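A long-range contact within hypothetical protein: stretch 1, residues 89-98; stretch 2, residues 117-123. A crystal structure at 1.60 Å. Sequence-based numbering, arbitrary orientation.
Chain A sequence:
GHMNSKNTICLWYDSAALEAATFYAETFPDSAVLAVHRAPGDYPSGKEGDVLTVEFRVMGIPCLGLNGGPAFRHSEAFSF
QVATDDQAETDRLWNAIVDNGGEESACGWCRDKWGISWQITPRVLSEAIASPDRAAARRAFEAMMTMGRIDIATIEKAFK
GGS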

# COMPACT_ATOMS: atom_id res chain seq x y z
N GLU A 89 8.99 -16.94 9.00
CA GLU A 89 7.68 -16.51 8.52
C GLU A 89 7.31 -17.28 7.25
O GLU A 89 6.16 -17.66 7.06
CB GLU A 89 7.63 -15.00 8.26
CG GLU A 89 6.31 -14.56 7.63
CD GLU A 89 6.18 -13.06 7.47
OE1 GLU A 89 7.16 -12.41 7.06
OE2 GLU A 89 5.08 -12.54 7.75
N THR A 90 8.30 -17.49 6.38
CA THR A 90 8.12 -18.28 5.16
C THR A 90 7.55 -19.65 5.50
O THR A 90 6.54 -20.04 4.97
CB THR A 90 9.45 -18.39 4.38
OG1 THR A 90 9.93 -17.07 4.07
CG2 THR A 90 9.26 -19.06 3.02
N ASP A 91 8.19 -20.36 6.43
CA ASP A 91 7.73 -21.68 6.80
C ASP A 91 6.37 -21.66 7.44
O ASP A 91 5.52 -22.50 7.15
CB ASP A 91 8.72 -22.35 7.78
CG ASP A 91 10.06 -22.61 7.17
OD1 ASP A 91 10.21 -22.46 5.93
OD2 ASP A 91 11.05 -22.96 7.85
N ARG A 92 6.13 -20.68 8.32
CA ARG A 92 4.89 -20.66 9.07
C ARG A 92 3.70 -20.49 8.15
O ARG A 92 2.69 -21.18 8.29
CB ARG A 92 4.90 -19.55 10.13
CG ARG A 92 3.68 -19.59 11.02
CD ARG A 92 3.61 -18.43 12.02
NE ARG A 92 3.16 -17.15 11.45
CZ ARG A 92 1.92 -16.88 11.05
NH1 ARG A 92 0.95 -17.80 11.12
NH2 ARG A 92 1.62 -15.66 10.59
N LEU A 93 3.82 -19.58 7.18
CA LEU A 93 2.71 -19.25 6.31
C LEU A 93 2.48 -20.35 5.28
O LEU A 93 1.33 -20.75 5.02
CB LEU A 93 2.95 -17.89 5.64
CG LEU A 93 2.89 -16.67 6.58
CD1 LEU A 93 3.01 -15.37 5.77
CD2 LEU A 93 1.63 -16.67 7.40
N TRP A 94 3.55 -20.84 4.71
CA TRP A 94 3.48 -21.97 3.76
C TRP A 94 2.80 -23.18 4.42
O TRP A 94 1.86 -23.76 3.88
CB TRP A 94 4.90 -22.32 3.31
CG TRP A 94 5.00 -23.59 2.51
CD1 TRP A 94 5.12 -24.86 2.98
CD2 TRP A 94 4.99 -23.70 1.08
NE1 TRP A 94 5.20 -25.76 1.95
CE2 TRP A 94 5.11 -25.07 0.76
CE3 TRP A 94 4.89 -22.78 0.03
CZ2 TRP A 94 5.14 -25.54 -0.55
CZ3 TRP A 94 4.90 -23.25 -1.26
CH2 TRP A 94 5.04 -24.61 -1.54
N ASN A 95 3.27 -23.53 5.60
CA ASN A 95 2.72 -24.69 6.30
C ASN A 95 1.26 -24.49 6.68
O ASN A 95 0.47 -25.42 6.61
CB ASN A 95 3.55 -24.99 7.53
CG ASN A 95 4.89 -25.61 7.20
OD1 ASN A 95 5.07 -26.24 6.15
ND2 ASN A 95 5.85 -25.43 8.09
N ALA A 96 0.89 -23.27 7.07
CA ALA A 96 -0.49 -22.98 7.44
C ALA A 96 -1.46 -23.24 6.30
O ALA A 96 -2.48 -23.91 6.50
CB ALA A 96 -0.62 -21.55 7.93
N ILE A 97 -1.11 -22.75 5.11
CA ILE A 97 -1.97 -22.88 3.94
C ILE A 97 -2.03 -24.35 3.50
O ILE A 97 -3.10 -24.89 3.23
CB ILE A 97 -1.47 -21.96 2.78
CG1 ILE A 97 -1.56 -20.48 3.19
CG2 ILE A 97 -2.24 -22.21 1.51
CD1 ILE A 97 -0.56 -19.58 2.48
N VAL A 98 -0.87 -24.98 3.43
CA VAL A 98 -0.76 -26.32 2.90
C VAL A 98 -1.39 -27.33 3.87
O VAL A 98 -2.14 -28.22 3.46
CB VAL A 98 0.73 -26.68 2.63
CG1 VAL A 98 0.90 -28.17 2.31
CG2 VAL A 98 1.26 -25.83 1.48
N SER A 117 -4.93 -19.79 -4.89
CA SER A 117 -3.48 -19.84 -4.97
C SER A 117 -2.82 -18.74 -4.14
O SER A 117 -3.20 -17.57 -4.21
CB SER A 117 -3.00 -19.71 -6.42
OG SER A 117 -3.22 -20.91 -7.17
N TRP A 118 -1.83 -19.12 -3.35
CA TRP A 118 -0.99 -18.20 -2.60
C TRP A 118 0.45 -18.42 -3.02
O TRP A 118 0.83 -19.55 -3.33
CB TRP A 118 -1.11 -18.48 -1.09
CG TRP A 118 -2.46 -18.22 -0.55
CD1 TRP A 118 -3.54 -19.05 -0.64
CD2 TRP A 118 -2.90 -17.05 0.14
NE1 TRP A 118 -4.63 -18.46 -0.03
CE2 TRP A 118 -4.27 -17.24 0.45
CE3 TRP A 118 -2.28 -15.86 0.53
CZ2 TRP A 118 -5.02 -16.28 1.13
CZ3 TRP A 118 -3.04 -14.91 1.20
CH2 TRP A 118 -4.39 -15.12 1.48
N GLN A 119 1.24 -17.35 -3.05
CA GLN A 119 2.69 -17.43 -3.19
C GLN A 119 3.31 -16.89 -1.91
O GLN A 119 2.99 -15.78 -1.49
CB GLN A 119 3.18 -16.59 -4.36
CG GLN A 119 2.69 -17.03 -5.73
CD GLN A 119 3.14 -16.05 -6.79
OE1 GLN A 119 4.34 -15.84 -6.94
NE2 GLN A 119 2.19 -15.42 -7.49
N ILE A 120 4.15 -17.69 -1.25
CA ILE A 120 4.87 -17.26 -0.08
C ILE A 120 6.29 -17.01 -0.56
O ILE A 120 7.06 -17.94 -0.78
CB ILE A 120 4.82 -18.32 1.05
CG1 ILE A 120 3.36 -18.76 1.33
CG2 ILE A 120 5.50 -17.77 2.29
CD1 ILE A 120 2.39 -17.68 1.62
N THR A 121 6.57 -15.73 -0.81
CA THR A 121 7.71 -15.29 -1.61
C THR A 121 8.64 -14.39 -0.80
O THR A 121 8.36 -13.22 -0.59
CB THR A 121 7.20 -14.51 -2.84
OG1 THR A 121 6.27 -15.31 -3.57
CG2 THR A 121 8.33 -14.21 -3.83
N PRO A 122 9.76 -14.93 -0.34
CA PRO A 122 10.73 -14.10 0.39
C PRO A 122 11.13 -12.86 -0.41
O PRO A 122 11.36 -12.96 -1.61
CB PRO A 122 11.90 -15.05 0.58
CG PRO A 122 11.28 -16.39 0.61
CD PRO A 122 10.19 -16.33 -0.43
N ARG A 123 11.18 -11.69 0.24
CA ARG A 123 11.62 -10.48 -0.46
C ARG A 123 13.01 -10.68 -1.09
O ARG A 123 13.31 -10.10 -2.13
CB ARG A 123 11.64 -9.28 0.49
CG ARG A 123 10.27 -8.68 0.75
CD ARG A 123 10.28 -7.18 1.11
NE ARG A 123 8.94 -6.65 1.38
CZ ARG A 123 8.25 -6.91 2.49
NH1 ARG A 123 8.77 -7.68 3.43
NH2 ARG A 123 7.04 -6.41 2.65

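Residues 89-98 form part of a longer helix that packs alongside the strand 117-122, the two running nearly antiparallel (171° between their N-to-C directions) with their axes 8.7 Å apart at closest approach. No hydrogen bond crosses between them. Within the helix, i to i+4 bonds run from Leu93 N through Val98 N, such as Trp94 N to Thr90 O at 3.1 Å; the contact with the strand is mainly van der Waals packing, and as a whole it buries 344 Å², both sides summed.

Ile120 is the centre of the contact and loses more surface to the other stretch than any other residue. Its CA-to-CB bond points toward the helix, as does that of Trp118, whereas those of the intervening Gln119 and of Ser117 and Thr121 point away, the alternation expected of an extended strand. With chi1 and chi2 both m, Ile120 reaches four helix residues. Its CD1 lies 3.6 Å from Ile97 CD1 and 4.1 Å from Leu93 CB, while its CG1 sits 4.0 Å from Trp94 N and near the plane of the Trp94 ring, at the edge. Its CG2 approaches Thr90 O at 3.7 Å, a van der Waals contact with a carbonyl already engaged within the helix. The backbones come close here, with Trp94 CA and Ile120 CA 6.2 Å apart.

Ile97 has the next largest area covered by the other stretch. Its CA-to-CB bond points toward the strand, and its side chain touches both Ile120 and Trp118: its CD1 is 3.8 Å from Trp118 CB, and its CG1 lies over one face of the indole, a nonpolar surface suited to an aliphatic chain.

Thr90 extends the contact toward the end of the strand. Its methyl CG2 is 4.0 Å from Ile120 CG2, and its OG1, hydrogen-bonded elsewhere in the structure, lies 3.8 Å from Pro122 CG. Pro122 itself occupies the N-cap position of the helix that follows.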